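Local coordinates for protein acetone carboxylase alpha subunit (Xanthobacter autotrophicus Py2, PDB 5M45) that forms the alpha subunit of acetone carboxylase, a hydantoinase B/oxoprolinase family protein built into a six-chain assembly with manganese and magnesium bound, at residues Lys513-Cys518 against Gly646-Arg651; Thr565-Leu570 against Ala575-Gly580; Ala638-Ile643 against Val659-Gly664. One frame throughout, in Å; residues are numbered along the deposited sequence.

Contact 1: residues Lys513-Cys518 against Gly646-Arg651; sequences KYRGGC and GYVLER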
loop_
_atom_site.group_PDB
_atom_site.type_symbol
_atom_site.label_atom_id
_atom_site.label_comp_id
_atom_site.label_asym_id
_atom_site.label_seq_id
_atom_site.Cartn_x
_atom_site.Cartn_y
_atom_site.Cartn_z
ATOM N N LYS A 513 -17.037 16.855 -43.694
ATOM C CA LYS A 513 -18.316 16.686 -44.389
ATOM C C LYS A 513 -19.443 16.280 -43.397
ATOM O O LYS A 513 -20.556 16.850 -43.407
ATOM C CB LYS A 513 -18.208 15.638 -45.487
ATOM C CG LYS A 513 -19.405 15.703 -46.408
ATOM C CD LYS A 513 -19.969 14.331 -46.690
ATOM C CE LYS A 513 -19.392 13.753 -47.903
ATOM N NZ LYS A 513 -20.450 12.889 -48.548
ATOM N N TYR A 514 -19.117 15.299 -42.566
ATOM C CA TYR A 514 -19.873 14.970 -41.351
ATOM C C TYR A 514 -18.956 15.316 -40.156
ATOM O O TYR A 514 -17.759 14.969 -40.115
ATOM C CB TYR A 514 -20.379 13.500 -41.349
ATOM C CG TYR A 514 -21.295 13.237 -42.519
ATOM C CD1 TYR A 514 -22.560 13.861 -42.603
ATOM C CD2 TYR A 514 -20.898 12.420 -43.591
ATOM C CE1 TYR A 514 -23.380 13.672 -43.709
ATOM C CE2 TYR A 514 -21.731 12.210 -44.688
ATOM C CZ TYR A 514 -22.950 12.840 -44.755
ATOM O OH TYR A 514 -23.781 12.648 -45.865
ATOM N N ARG A 515 -19.529 16.055 -39.214
ATOM C CA ARG A 515 -18.815 16.605 -38.063
ATOM C C ARG A 515 -18.801 15.562 -36.951
ATOM O O ARG A 515 -19.818 14.877 -36.721
ATOM C CB ARG A 515 -19.533 17.897 -37.585
ATOM C CG ARG A 515 -18.905 18.552 -36.367
ATOM C CD ARG A 515 -19.700 19.744 -35.785
ATOM N NE ARG A 515 -21.149 19.642 -35.722
ATOM C CZ ARG A 515 -21.865 18.829 -34.935
ATOM N NH1 ARG A 515 -21.311 17.957 -34.084
ATOM N NH2 ARG A 515 -23.177 18.895 -34.988
ATOM N N GLY A 516 -17.660 15.414 -36.282
ATOM C CA GLY A 516 -17.606 14.630 -35.062
ATOM C C GLY A 516 -18.495 15.217 -33.954
ATOM O O GLY A 516 -18.802 16.428 -33.939
ATOM N N GLY A 517 -18.913 14.358 -33.029
ATOM C CA GLY A 517 -19.694 14.811 -31.895
ATOM C C GLY A 517 -18.938 15.856 -31.068
ATOM O O GLY A 517 -17.711 15.732 -30.843
ATOM N N CYS A 518 -19.645 16.894 -30.624
ATOM C CA CYS A 518 -19.070 17.812 -29.647
ATOM C C CYS A 518 -18.995 17.153 -28.264
ATOM O O CYS A 518 -19.767 16.228 -27.947
ATOM C CB CYS A 518 -19.868 19.121 -29.569
ATOM S SG CYS A 518 -19.624 20.186 -31.007
ATOM N N GLY A 646 -25.326 25.951 -31.204
ATOM C CA GLY A 646 -24.162 26.012 -30.294
ATOM C C GLY A 646 -23.076 24.942 -30.492
ATOM O O GLY A 646 -22.224 24.752 -29.622
ATOM N N TYR A 647 -23.102 24.259 -31.636
ATOM C CA TYR A 647 -22.112 23.232 -31.976
ATOM C C TYR A 647 -20.819 23.753 -32.618
ATOM O O TYR A 647 -19.761 23.105 -32.508
ATOM C CB TYR A 647 -22.733 22.122 -32.859
ATOM C CG TYR A 647 -23.896 21.377 -32.201
ATOM C CD1 TYR A 647 -23.673 20.269 -31.395
ATOM C CD2 TYR A 647 -25.221 21.770 -32.410
ATOM C CE1 TYR A 647 -24.724 19.584 -30.785
ATOM C CE2 TYR A 647 -26.288 21.104 -31.813
ATOM C CZ TYR A 647 -26.042 20.004 -31.016
ATOM O OH TYR A 647 -27.072 19.322 -30.399
ATOM N N VAL A 648 -20.911 24.883 -33.315
ATOM C CA VAL A 648 -19.813 25.494 -34.043
ATOM C C VAL A 648 -19.869 27.009 -33.869
ATOM O O VAL A 648 -20.931 27.607 -34.049
ATOM C CB VAL A 648 -19.932 25.185 -35.564
ATOM C CG1 VAL A 648 -18.907 25.994 -36.388
ATOM C CG2 VAL A 648 -19.781 23.695 -35.834
ATOM N N LEU A 649 -18.729 27.627 -33.577
ATOM C CA LEU A 649 -18.620 29.090 -33.499
ATOM C C LEU A 649 -18.714 29.738 -34.889
ATOM O O LEU A 649 -18.068 29.269 -35.851
ATOM C CB LEU A 649 -17.308 29.509 -32.807
ATOM C CG LEU A 649 -17.092 29.100 -31.357
ATOM C CD1 LEU A 649 -15.655 29.394 -30.894
ATOM C CD2 LEU A 649 -18.079 29.805 -30.451
ATOM N N GLU A 650 -19.479 30.824 -34.968
ATOM C CA GLU A 650 -19.771 31.504 -36.238
ATOM C C GLU A 650 -18.520 31.791 -37.096
ATOM O O GLU A 650 -18.545 31.611 -38.317
ATOM C CB GLU A 650 -20.539 32.811 -35.969
ATOM C CG GLU A 650 -21.087 33.509 -37.235
ATOM C CD GLU A 650 -20.092 34.412 -37.938
ATOM O OE1 GLU A 650 -19.121 34.846 -37.294
ATOM O OE2 GLU A 650 -20.261 34.703 -39.155
ATOM N N ARG A 651 -17.429 32.213 -36.448
ATOM C CA ARG A 651 -16.219 32.613 -37.156
ATOM C C ARG A 651 -15.505 31.506 -37.906
ATOM O O ARG A 651 -14.730 31.793 -38.799
ATOM C CB ARG A 651 -15.266 33.360 -36.212
ATOM C CG ARG A 651 -14.638 32.498 -35.103
ATOM C CD ARG A 651 -14.406 33.383 -33.847
ATOM N NE ARG A 651 -13.686 32.758 -32.703
ATOM C CZ ARG A 651 -12.429 32.330 -32.771
ATOM N NH1 ARG A 651 -11.782 31.812 -31.728
ATOM N NH2 ARG A 651 -11.769 32.378 -33.928
#

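Contact 2: residues Thr565-Leu570 against Ala575-Gly580; sequences TNLKEL and AEIPLG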
loop_
_atom_site.group_PDB
_atom_site.type_symbol
_atom_site.label_atom_id
_atom_site.label_comp_id
_atom_site.label_asym_id
_atom_site.label_seq_id
_atom_site.Cartn_x
_atom_site.Cartn_y
_atom_site.Cartn_z
ATOM N N THR A 565 -11.328 34.619 -5.882
ATOM C CA THR A 565 -12.256 35.196 -6.866
ATOM C C THR A 565 -13.026 36.422 -6.379
ATOM O O THR A 565 -13.511 37.210 -7.212
ATOM C CB THR A 565 -13.314 34.147 -7.286
ATOM O OG1 THR A 565 -14.066 33.745 -6.139
ATOM C CG2 THR A 565 -12.644 32.927 -7.933
ATOM N N ASN A 566 -13.181 36.547 -5.055
ATOM C CA ASN A 566 -14.063 37.547 -4.427
ATOM C C ASN A 566 -15.555 37.311 -4.758
ATOM O O ASN A 566 -16.374 38.233 -4.643
ATOM C CB ASN A 566 -13.618 38.971 -4.802
ATOM C CG ASN A 566 -14.161 40.043 -3.844
ATOM O OD1 ASN A 566 -14.270 39.839 -2.641
ATOM N ND2 ASN A 566 -14.516 41.201 -4.409
ATOM N N LEU A 567 -15.928 36.086 -5.137
ATOM C CA LEU A 567 -17.316 35.830 -5.568
ATOM C C LEU A 567 -18.352 36.013 -4.455
ATOM O O LEU A 567 -19.475 36.351 -4.749
ATOM C CB LEU A 567 -17.478 34.462 -6.252
ATOM C CG LEU A 567 -17.162 34.489 -7.763
ATOM C CD1 LEU A 567 -16.952 33.062 -8.296
ATOM C CD2 LEU A 567 -18.272 35.222 -8.541
ATOM N N LYS A 568 -17.990 35.786 -3.188
ATOM C CA LYS A 568 -18.962 36.023 -2.098
ATOM C C LYS A 568 -19.525 37.471 -2.164
ATOM O O LYS A 568 -20.726 37.679 -2.128
ATOM C CB LYS A 568 -18.357 35.744 -0.732
ATOM C CG LYS A 568 -19.375 35.849 0.377
ATOM C CD LYS A 568 -18.808 35.506 1.742
ATOM C CE LYS A 568 -19.822 35.934 2.774
ATOM N NZ LYS A 568 -20.028 34.901 3.817
ATOM N N GLU A 569 -18.625 38.437 -2.293
ATOM C CA GLU A 569 -18.992 39.859 -2.375
ATOM C C GLU A 569 -19.653 40.204 -3.721
ATOM O O GLU A 569 -20.610 40.994 -3.748
ATOM C CB GLU A 569 -17.762 40.735 -2.129
ATOM C CG GLU A 569 -18.006 42.219 -1.915
ATOM C CD GLU A 569 -19.207 42.466 -0.953
ATOM O OE1 GLU A 569 -20.279 42.992 -1.438
ATOM O OE2 GLU A 569 -19.101 42.084 0.273
ATOM N N LEU A 570 -19.172 39.618 -4.820
ATOM C CA LEU A 570 -19.774 39.848 -6.134
ATOM C C LEU A 570 -21.213 39.323 -6.207
ATOM O O LEU A 570 -22.095 39.991 -6.750
ATOM C CB LEU A 570 -18.910 39.275 -7.266
ATOM C CG LEU A 570 -17.512 39.878 -7.443
ATOM C CD1 LEU A 570 -16.672 39.004 -8.347
ATOM C CD2 LEU A 570 -17.541 41.293 -7.997
ATOM N N ALA A 575 -23.381 42.062 -8.731
ATOM C CA ALA A 575 -22.476 42.144 -9.894
ATOM C C ALA A 575 -22.615 40.939 -10.834
ATOM O O ALA A 575 -23.117 39.890 -10.416
ATOM C CB ALA A 575 -21.030 42.262 -9.429
ATOM N N GLU A 576 -22.148 41.072 -12.078
ATOM C CA GLU A 576 -22.164 39.952 -13.039
ATOM C C GLU A 576 -21.333 38.811 -12.478
ATOM O O GLU A 576 -20.235 39.026 -11.942
ATOM C CB GLU A 576 -21.460 40.239 -14.371
ATOM C CG GLU A 576 -21.848 41.419 -15.232
ATOM C CD GLU A 576 -20.995 41.381 -16.531
ATOM O OE1 GLU A 576 -21.415 40.642 -17.478
ATOM O OE2 GLU A 576 -19.885 42.025 -16.583
ATOM N N ILE A 577 -21.838 37.597 -12.634
ATOM C CA ILE A 577 -21.075 36.408 -12.221
ATOM C C ILE A 577 -20.899 35.396 -13.368
ATOM O O ILE A 577 -21.768 35.294 -14.243
ATOM C CB ILE A 577 -21.648 35.767 -10.952
ATOM C CG1 ILE A 577 -23.087 35.385 -11.118
ATOM C CG2 ILE A 577 -21.522 36.725 -9.778
ATOM C CD1 ILE A 577 -23.684 34.897 -9.799
ATOM N N PRO A 578 -19.741 34.701 -13.400
ATOM C CA PRO A 578 -19.541 33.667 -14.434
ATOM C C PRO A 578 -20.587 32.551 -14.327
ATOM O O PRO A 578 -20.756 31.976 -13.252
ATOM C CB PRO A 578 -18.152 33.106 -14.145
ATOM C CG PRO A 578 -17.500 34.126 -13.283
ATOM C CD PRO A 578 -18.565 34.852 -12.545
ATOM N N LEU A 579 -21.295 32.289 -15.438
ATOM C CA LEU A 579 -22.247 31.183 -15.536
ATOM C C LEU A 579 -22.137 30.527 -16.914
ATOM O O LEU A 579 -21.598 31.136 -17.877
ATOM C CB LEU A 579 -23.678 31.665 -15.310
ATOM C CG LEU A 579 -24.016 32.426 -14.008
ATOM C CD1 LEU A 579 -25.338 33.205 -14.197
ATOM C CD2 LEU A 579 -24.047 31.453 -12.818
ATOM N N GLY A 580 -22.601 29.279 -17.026
ATOM C CA GLY A 580 -22.561 28.564 -18.316
ATOM C C GLY A 580 -21.212 27.937 -18.663
ATOM O O GLY A 580 -20.507 27.454 -17.777
#

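Contact 3: residues Ala638-Ile643 against Val659-Gly664; sequences AVADDI and VVVRKG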
loop_
_atom_site.group_PDB
_atom_site.type_symbol
_atom_site.label_atom_id
_atom_site.label_comp_id
_atom_site.label_asym_id
_atom_site.label_seq_id
_atom_site.Cartn_x
_atom_site.Cartn_y
_atom_site.Cartn_z
ATOM N N ALA A 638 -26.517 22.535 -42.772
ATOM C CA ALA A 638 -26.047 21.862 -41.550
ATOM C C ALA A 638 -25.045 22.736 -40.772
ATOM O O ALA A 638 -24.991 22.661 -39.538
ATOM C CB ALA A 638 -25.436 20.485 -41.870
ATOM N N VAL A 639 -24.274 23.561 -41.493
ATOM C CA VAL A 639 -23.372 24.535 -40.885
ATOM C C VAL A 639 -24.227 25.613 -40.181
ATOM O O VAL A 639 -23.995 25.906 -39.006
ATOM C CB VAL A 639 -22.358 25.139 -41.888
ATOM C CG1 VAL A 639 -21.453 26.164 -41.208
ATOM C CG2 VAL A 639 -21.499 24.050 -42.528
ATOM N N ALA A 640 -25.226 26.177 -40.859
ATOM C CA ALA A 640 -26.106 27.168 -40.222
ATOM C C ALA A 640 -26.822 26.591 -38.964
ATOM O O ALA A 640 -26.855 27.242 -37.900
ATOM C CB ALA A 640 -27.127 27.696 -41.216
ATOM N N ASP A 641 -27.346 25.368 -39.080
ATOM C CA ASP A 641 -27.977 24.674 -37.935
ATOM C C ASP A 641 -26.997 24.523 -36.761
ATOM O O ASP A 641 -27.369 24.754 -35.617
ATOM C CB ASP A 641 -28.489 23.267 -38.314
ATOM C CG ASP A 641 -29.635 23.292 -39.336
ATOM O OD1 ASP A 641 -30.233 24.355 -39.613
ATOM O OD2 ASP A 641 -29.943 22.231 -39.919
ATOM N N ASP A 642 -25.755 24.150 -37.061
ATOM C CA ASP A 642 -24.700 24.024 -36.029
ATOM C C ASP A 642 -24.404 25.343 -35.295
ATOM O O ASP A 642 -24.225 25.335 -34.065
ATOM C CB ASP A 642 -23.395 23.489 -36.629
ATOM C CG ASP A 642 -23.390 21.990 -36.842
ATOM O OD1 ASP A 642 -24.288 21.291 -36.336
ATOM O OD2 ASP A 642 -22.435 21.486 -37.512
ATOM N N ILE A 643 -24.339 26.455 -36.043
ATOM C CA ILE A 643 -24.131 27.762 -35.412
ATOM C C ILE A 643 -25.314 28.114 -34.513
ATOM O O ILE A 643 -25.101 28.505 -33.356
ATOM C CB ILE A 643 -23.878 28.876 -36.446
ATOM C CG1 ILE A 643 -22.599 28.548 -37.245
ATOM C CG2 ILE A 643 -23.746 30.249 -35.773
ATOM C CD1 ILE A 643 -22.523 29.288 -38.557
ATOM N N VAL A 659 -18.685 28.300 -45.884
ATOM C CA VAL A 659 -20.110 28.650 -45.883
ATOM C C VAL A 659 -20.292 30.081 -45.375
ATOM O O VAL A 659 -19.738 30.462 -44.333
ATOM C CB VAL A 659 -20.939 27.632 -45.039
ATOM C CG1 VAL A 659 -22.405 28.050 -44.939
ATOM C CG2 VAL A 659 -20.823 26.221 -45.621
ATOM N N VAL A 660 -21.039 30.880 -46.145
ATOM C CA VAL A 660 -21.382 32.247 -45.760
ATOM C C VAL A 660 -22.765 32.238 -45.115
ATOM O O VAL A 660 -23.751 31.865 -45.749
ATOM C CB VAL A 660 -21.363 33.201 -46.976
ATOM C CG1 VAL A 660 -21.729 34.632 -46.551
ATOM C CG2 VAL A 660 -19.986 33.159 -47.653
ATOM N N VAL A 661 -22.827 32.635 -43.850
ATOM C CA VAL A 661 -24.106 32.809 -43.130
ATOM C C VAL A 661 -24.371 34.254 -42.789
ATOM O O VAL A 661 -23.437 35.041 -42.721
ATOM C CB VAL A 661 -24.181 31.946 -41.837
ATOM C CG1 VAL A 661 -24.092 30.466 -42.192
ATOM C CG2 VAL A 661 -23.110 32.318 -40.834
ATOM N N ARG A 662 -25.657 34.577 -42.617
ATOM C CA ARG A 662 -26.132 35.891 -42.169
ATOM C C ARG A 662 -27.316 35.766 -41.237
ATOM O O ARG A 662 -28.170 34.929 -41.411
ATOM C CB ARG A 662 -26.577 36.767 -43.321
ATOM C CG ARG A 662 -25.474 37.771 -43.696
ATOM C CD ARG A 662 -25.860 38.854 -44.682
ATOM N NE ARG A 662 -26.395 38.357 -45.941
ATOM C CZ ARG A 662 -25.683 37.830 -46.938
ATOM N NH1 ARG A 662 -26.351 37.438 -48.003
ATOM N NH2 ARG A 662 -24.352 37.649 -46.912
ATOM N N LYS A 663 -27.381 36.693 -40.299
ATOM C CA LYS A 663 -28.391 36.720 -39.272
ATOM C C LYS A 663 -29.663 37.309 -39.862
ATOM O O LYS A 663 -29.643 38.402 -40.436
ATOM C CB LYS A 663 -27.873 37.552 -38.090
ATOM C CG LYS A 663 -28.207 36.995 -36.721
ATOM C CD LYS A 663 -27.314 37.528 -35.619
ATOM C CE LYS A 663 -28.134 38.068 -34.457
ATOM N NZ LYS A 663 -27.260 38.429 -33.309
ATOM N N GLY A 664 -30.779 36.586 -39.747
ATOM C CA GLY A 664 -32.087 37.120 -40.147
ATOM C C GLY A 664 -32.694 38.035 -39.077
ATOM O O GLY A 664 -32.088 38.270 -38.016
#

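Contact 1: residues Lys513-Cys518 against Gly646-Arg651
Over one face of the Arg515 guanidinium lies the root of the Tyr647 side chain, with CB 3.8 Å above the plane and displaced toward the rim, while Cys518 SG sits at the edge of the Tyr647 ring. The guanidinium and ring planes are only 8° apart, yet they meet off-centre: Arg515 NH2 comes obliquely to Tyr647 CG at 3.8 Å. Arg515 runs out with CG opposite the backbone N (chi1 179°) and bends at chi3, which turns its NH1 back to the carbonyl of the next residue. The hydrogen bond from Arg515 NH1 to Gly516 O, 2.9 Å, is bent, and the donor stands above the carbonyl plane. Nearer the base of the same side chain, Arg515 CD packs on Val648 CG2 at 4.0 Å as the two side chains pass in opposite directions. Cys518 SG lies 3.3 Å from Tyr647 O and 5.4 Å from the centroid of the Tyr647 ring, a sulfur-aromatic contact made near the ring plane. Gly646, with positive phi, ends helix 636-645 in a Schellman motif, and the chain then turns Tyr647 toward the loop between strands 497-504 and 520-526. Arg515 NE forms a salt bridge with Asp642 of that helix. The buried guanidinium is thus held by a carboxylate and a carbonyl, with Tyr647 CB over one face, which should limit its rotation and probably offsets much of the cost of burying its charge.

Contact 2: residues Thr565-Leu570 against Ala575-Gly580
Leu570 and Ala575 bring the backbones together, their CA atoms 5.2 Å apart, where the chain leaves helix 567-573 and Ala575 N gives a weak, bent hydrogen bond (3.1 Å, 133°) to Leu570 O. Beside this bond Ala575 CB meets Leu570 CD2 at 3.9 Å. One turn earlier in the helix, Leu567 sends its CD2 methyl across to the other segment, where it touches Ile577 CG2 at 3.8 Å and Pro578 CD at 4.0 Å. With CG1 between the backbone N and the carbonyl carbon (chi1 57°), Ile577 has CG2 anti to the carbonyl carbon, and this is the methyl that meets Leu567. The helix start is shaped by an ST turn, in which Thr565 OG1 accepts from Leu567 N at 3.2 Å. Thr565 OG1 also bonds to Tyr615 O. Leu567 and Pro578 both continue onto Leu617 of strand 617-621, and Met525 and Leu523 of strand 520-526 add to the same apolar layer, so the short helix and the returning chain lie against the five-stranded antiparallel sheet. Another protein chain supplies a basic side chain that bonds to Ala575 O. Cohesion between the two segments therefore comes mainly from methyl and ring carbons, with the single weak amide bond adding little directional grip.

Contact 3: residues Ala638-Ile643 against Val659-Gly664
With chi1 near 180° in both Val639 and Val659, CG2 of each valine lies beside its own backbone N, and these two methyls meet at 3.8 Å. The valines slide past each other in opposite directions, and Val639 CG1 also nears Val659 CB at 4.1 Å. One helical turn on, Ile643 has CG1 opposite its carbonyl carbon (chi1 -61°), and its extended chain carries CD1 across to the second segment. There it meets Val661 tip to tip, 3.8 Å from CG2 and 4.1 Å from CG1, so a single methyl touches both branches. Ala640 adds a smaller, looser contact, its CB 4.2 Å from Val661 CG1. Val639, Ala640 and Ile643 thus form one apolar stripe along helix 636-645, and it lies against the strand of a two-stranded antiparallel hairpin, 661-663 with 669-671, with no hydrogen bond between the two segments. Val659, just ahead of the strand, and Val661 within it both direct their side chains toward the helix. Val671 and Tyr669 of the partner strand extend the apolar patch, touching Ala640 and Ile643 respectively. Helix 652-657, which lies between the two segments in the chain, packs Ala653 onto Val639 and Ile643, while Thr676 and Arg680 of helix 673-690 touch Val659.

How the contacts relate
All three contacts are largely buried, but they lie well away from the middle of the chain, the centre of contact 1 being nearest, about 25 Å from the chain's centre. Contacts 1 and 3 adjoin, with centres about 11 Å apart, and share helix 636-645: contact 3 uses its apolar stripe, while contact 1 involves the loop that follows it. Asp642 joins them: besides its salt bridge, its carbonyl probably accepts a hydrogen bond from Tyr647 N. Contact 2 stands apart, its centre 30 Å or more from both, beside the five-stranded sheet. Chemistry follows place: contact 1 buries a charge between loops, whereas contacts 2 and 3 lay helices against apolar neighbours, and contact 3, unlike the others, touches no other protein chain.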